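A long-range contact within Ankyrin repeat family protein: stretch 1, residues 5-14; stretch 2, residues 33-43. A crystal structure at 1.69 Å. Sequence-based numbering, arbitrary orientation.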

# COMPACT_ATOMS: atom_id res chain seq x y z
N GLU A 5 -18.15 -21.64 -14.58
CA GLU A 5 -16.89 -21.95 -15.23
C GLU A 5 -15.80 -21.11 -14.59
O GLU A 5 -16.08 -20.02 -14.07
CB GLU A 5 -16.99 -21.64 -16.73
CG GLU A 5 -17.77 -22.67 -17.55
CD GLU A 5 -18.06 -22.18 -18.98
OE1 GLU A 5 -18.28 -20.96 -19.15
OE2 GLU A 5 -18.08 -23.01 -19.92
N VAL A 6 -14.56 -21.61 -14.62
CA VAL A 6 -13.43 -20.78 -14.18
C VAL A 6 -13.46 -19.47 -14.94
O VAL A 6 -13.59 -19.47 -16.17
CB VAL A 6 -12.07 -21.46 -14.42
CG1 VAL A 6 -10.92 -20.56 -13.95
CG2 VAL A 6 -12.01 -22.81 -13.74
N GLY A 7 -13.33 -18.35 -14.23
CA GLY A 7 -13.30 -17.05 -14.87
C GLY A 7 -14.55 -16.23 -14.67
O GLY A 7 -14.55 -15.03 -14.94
N ALA A 8 -15.62 -16.88 -14.20
CA ALA A 8 -16.89 -16.18 -13.98
C ALA A 8 -16.73 -14.97 -13.06
O ALA A 8 -17.26 -13.88 -13.32
CB ALA A 8 -17.95 -17.16 -13.42
N LEU A 9 -16.00 -15.17 -11.97
CA LEU A 9 -15.84 -14.14 -10.94
C LEU A 9 -14.91 -13.04 -11.43
O LEU A 9 -15.14 -11.88 -11.15
CB LEU A 9 -15.33 -14.77 -9.64
CG LEU A 9 -15.30 -13.91 -8.36
CD1 LEU A 9 -16.72 -13.43 -7.99
CD2 LEU A 9 -14.70 -14.75 -7.21
N LEU A 10 -13.85 -13.41 -12.16
CA LEU A 10 -12.97 -12.41 -12.78
C LEU A 10 -13.76 -11.52 -13.72
O LEU A 10 -13.59 -10.30 -13.72
CB LEU A 10 -11.84 -13.09 -13.54
CG LEU A 10 -10.68 -13.61 -12.70
CD1 LEU A 10 -9.87 -14.64 -13.47
CD2 LEU A 10 -9.79 -12.45 -12.25
N GLU A 11 -14.63 -12.13 -14.52
CA GLU A 11 -15.46 -11.39 -15.46
C GLU A 11 -16.42 -10.43 -14.75
O GLU A 11 -16.56 -9.28 -15.17
CB GLU A 11 -16.23 -12.32 -16.38
CG GLU A 11 -17.00 -11.59 -17.47
CD GLU A 11 -17.98 -12.50 -18.20
OE1 GLU A 11 -17.54 -13.33 -19.04
OE2 GLU A 11 -19.20 -12.37 -17.94
N ALA A 12 -17.08 -10.90 -13.69
CA ALA A 12 -17.92 -10.04 -12.87
C ALA A 12 -17.15 -8.86 -12.25
O ALA A 12 -17.68 -7.75 -12.18
CB ALA A 12 -18.64 -10.83 -11.78
N ALA A 13 -15.93 -9.11 -11.77
CA ALA A 13 -15.11 -8.03 -11.21
C ALA A 13 -14.70 -7.01 -12.28
O ALA A 13 -14.74 -5.78 -12.07
CB ALA A 13 -13.88 -8.60 -10.49
N ASN A 14 -14.28 -7.51 -13.45
CA ASN A 14 -13.89 -6.65 -14.55
C ASN A 14 -15.05 -5.76 -14.97
O ASN A 14 -14.85 -4.59 -15.31
CB ASN A 14 -13.38 -7.46 -15.73
CG ASN A 14 -11.88 -7.79 -15.62
OD1 ASN A 14 -11.47 -8.93 -15.84
ND2 ASN A 14 -11.08 -6.79 -15.31
N ASP A 33 -10.01 -17.16 -5.68
CA ASP A 33 -8.73 -16.61 -6.10
C ASP A 33 -8.23 -17.12 -7.46
O ASP A 33 -7.03 -17.27 -7.67
CB ASP A 33 -7.67 -16.83 -5.02
CG ASP A 33 -7.80 -15.84 -3.86
OD1 ASP A 33 -8.26 -14.70 -4.07
OD2 ASP A 33 -7.45 -16.21 -2.74
N GLU A 34 -9.14 -17.35 -8.38
CA GLU A 34 -8.76 -17.61 -9.77
C GLU A 34 -7.98 -16.41 -10.30
O GLU A 34 -8.16 -15.29 -9.82
CB GLU A 34 -10.01 -17.85 -10.62
CG GLU A 34 -10.98 -16.68 -10.62
CD GLU A 34 -12.28 -17.01 -11.36
OE1 GLU A 34 -12.70 -18.19 -11.37
OE2 GLU A 34 -12.88 -16.09 -11.94
N VAL A 35 -7.11 -16.64 -11.29
CA VAL A 35 -6.28 -15.56 -11.81
C VAL A 35 -6.40 -15.33 -13.33
O VAL A 35 -6.70 -16.26 -14.10
CB VAL A 35 -4.78 -15.72 -11.41
CG1 VAL A 35 -4.60 -15.53 -9.90
CG2 VAL A 35 -4.25 -17.06 -11.85
N ASP A 36 -6.17 -14.09 -13.74
CA ASP A 36 -6.14 -13.71 -15.14
C ASP A 36 -4.72 -13.77 -15.72
O ASP A 36 -3.80 -14.24 -15.05
CB ASP A 36 -6.79 -12.33 -15.37
CG ASP A 36 -5.98 -11.17 -14.79
OD1 ASP A 36 -4.78 -11.31 -14.43
OD2 ASP A 36 -6.55 -10.07 -14.73
N THR A 37 -4.56 -13.30 -16.95
CA THR A 37 -3.27 -13.42 -17.63
C THR A 37 -2.16 -12.60 -16.98
O THR A 37 -0.97 -12.84 -17.23
CB THR A 37 -3.38 -13.00 -19.11
OG1 THR A 37 -3.99 -11.70 -19.17
CG2 THR A 37 -4.25 -13.98 -19.89
N GLU A 38 -2.55 -11.64 -16.15
CA GLU A 38 -1.60 -10.77 -15.46
C GLU A 38 -1.41 -11.17 -13.99
O GLU A 38 -0.79 -10.45 -13.21
CB GLU A 38 -2.07 -9.31 -15.53
CG GLU A 38 -1.51 -8.51 -16.70
CD GLU A 38 -1.93 -9.06 -18.05
OE1 GLU A 38 -3.14 -9.29 -18.25
OE2 GLU A 38 -1.03 -9.25 -18.91
N GLY A 39 -1.98 -12.31 -13.62
CA GLY A 39 -1.84 -12.82 -12.27
C GLY A 39 -2.74 -12.13 -11.26
O GLY A 39 -2.55 -12.29 -10.06
N ASN A 40 -3.71 -11.36 -11.74
CA ASN A 40 -4.70 -10.70 -10.88
C ASN A 40 -5.85 -11.61 -10.47
O ASN A 40 -6.44 -12.29 -11.32
CB ASN A 40 -5.28 -9.46 -11.57
CG ASN A 40 -4.32 -8.29 -11.58
OD1 ASN A 40 -3.68 -8.00 -10.57
ND2 ASN A 40 -4.24 -7.62 -12.70
N THR A 41 -6.18 -11.62 -9.18
CA THR A 41 -7.40 -12.27 -8.69
C THR A 41 -8.56 -11.29 -8.80
O THR A 41 -8.33 -10.11 -9.05
CB THR A 41 -7.26 -12.64 -7.20
OG1 THR A 41 -6.93 -11.45 -6.46
CG2 THR A 41 -6.18 -13.63 -7.01
N PRO A 42 -9.80 -11.76 -8.59
CA PRO A 42 -10.93 -10.83 -8.54
C PRO A 42 -10.70 -9.75 -7.49
O PRO A 42 -11.04 -8.58 -7.74
CB PRO A 42 -12.10 -11.75 -8.20
CG PRO A 42 -11.74 -13.03 -8.88
CD PRO A 42 -10.26 -13.16 -8.64
N LEU A 43 -10.11 -10.11 -6.36
CA LEU A 43 -9.87 -9.12 -5.31
C LEU A 43 -8.90 -8.06 -5.80
O LEU A 43 -9.14 -6.87 -5.62
CB LEU A 43 -9.38 -9.76 -4.00
CG LEU A 43 -9.02 -8.75 -2.90
CD1 LEU A 43 -10.18 -7.81 -2.52
CD2 LEU A 43 -8.47 -9.50 -1.67
O HOH W 1 -8.77 -9.83 -15.95

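The contact is anchored by one buried carboxylate. Glu34 points its CA-to-CB bond toward the first stretch and reaches the start of the helix that begins at Ala8. There its two oxygens take different backbone amides: Gly7 N donates to Glu34 OE1 at 2.9 Å with an N-H...acceptor angle of 165°, and Leu10 N donates to Glu34 OE2, also at 2.9 Å, with an angle of 157°. The first turn of a helix has amides with no carbonyl partner earlier in the helix, and a carboxylate suits this site because it supplies both acceptors and a negative charge that the unpaired N-H groups favor. Leu9 N also lies 3.3 Å from Glu34 OE2, so that oxygen sits close to several amides at once. With chi1 in the p well and chi2 extended in t, the glutamate chain spans the gap to the helix from a loop whose CA at Glu34 stands 6.9 Å from the CA of Gly7.

The backbone before the helix is shaped to receive this group. Glu5 to Ala8 form a type II beta turn, closed by a hydrogen bond from Ala8 N to Glu5 O (3.2 Å), and Gly7 occupies the N-cap position. Its phi of 108° and psi of -14° call for glycine, since a CB would be jammed against the carbonyl oxygen of Val6. Val6 adds a peripheral contact, its CG1 lying 3.9 Å from Glu34 OE1.

On the second stretch, Asp36 organizes the loop facing Leu10. Gly39 N donates to Asp36 O at 3.0 Å to close the type I turn from Asp36 to Gly39, and Asp36 OD1 braces it by accepting hydrogen bonds from Glu38 N (2.8 Å) and, just past the turn, from Asn40 N (2.9 Å); the positive phi of Gly39 favors glycine at the last position. The backbone bond from Asp36 N to Asn40 O (3.0 Å) ties the loop further. The other carboxylate oxygen of Asp36 reaches across through a water, which donates to Asp36 OD2 at 2.5 Å and to Asn14 OD1 at 2.8 Å.

Around these polar links lies the packing. Leu10, which has the largest covered area of any residue here, starts sideways but its end comes nearer the second stretch. Its branched tip lies over the loop backbone: CD1 is 3.5 Å from Val35 C, while CD2 is 3.5 Å from Asn40 O and 3.7 Å from Pro42 CD. Leucine fits because its two methyls can spread over separate parts of the loop. Pro42, the first residue of the helix that begins in the second stretch, suits a position where its missing amide hydrogen costs little, and its ring offers a compact apolar surface. Leu9 CG meets Pro42 CG at 3.7 Å, and Ala13 CB approaches Pro42 CB at 4.3 Å. The small alanine side chain matches the close spacing there; its CA-to-CB bond points toward the second stretch, about one helical turn after Leu9. Altogether the two stretches bury 426 Å², counting both sides.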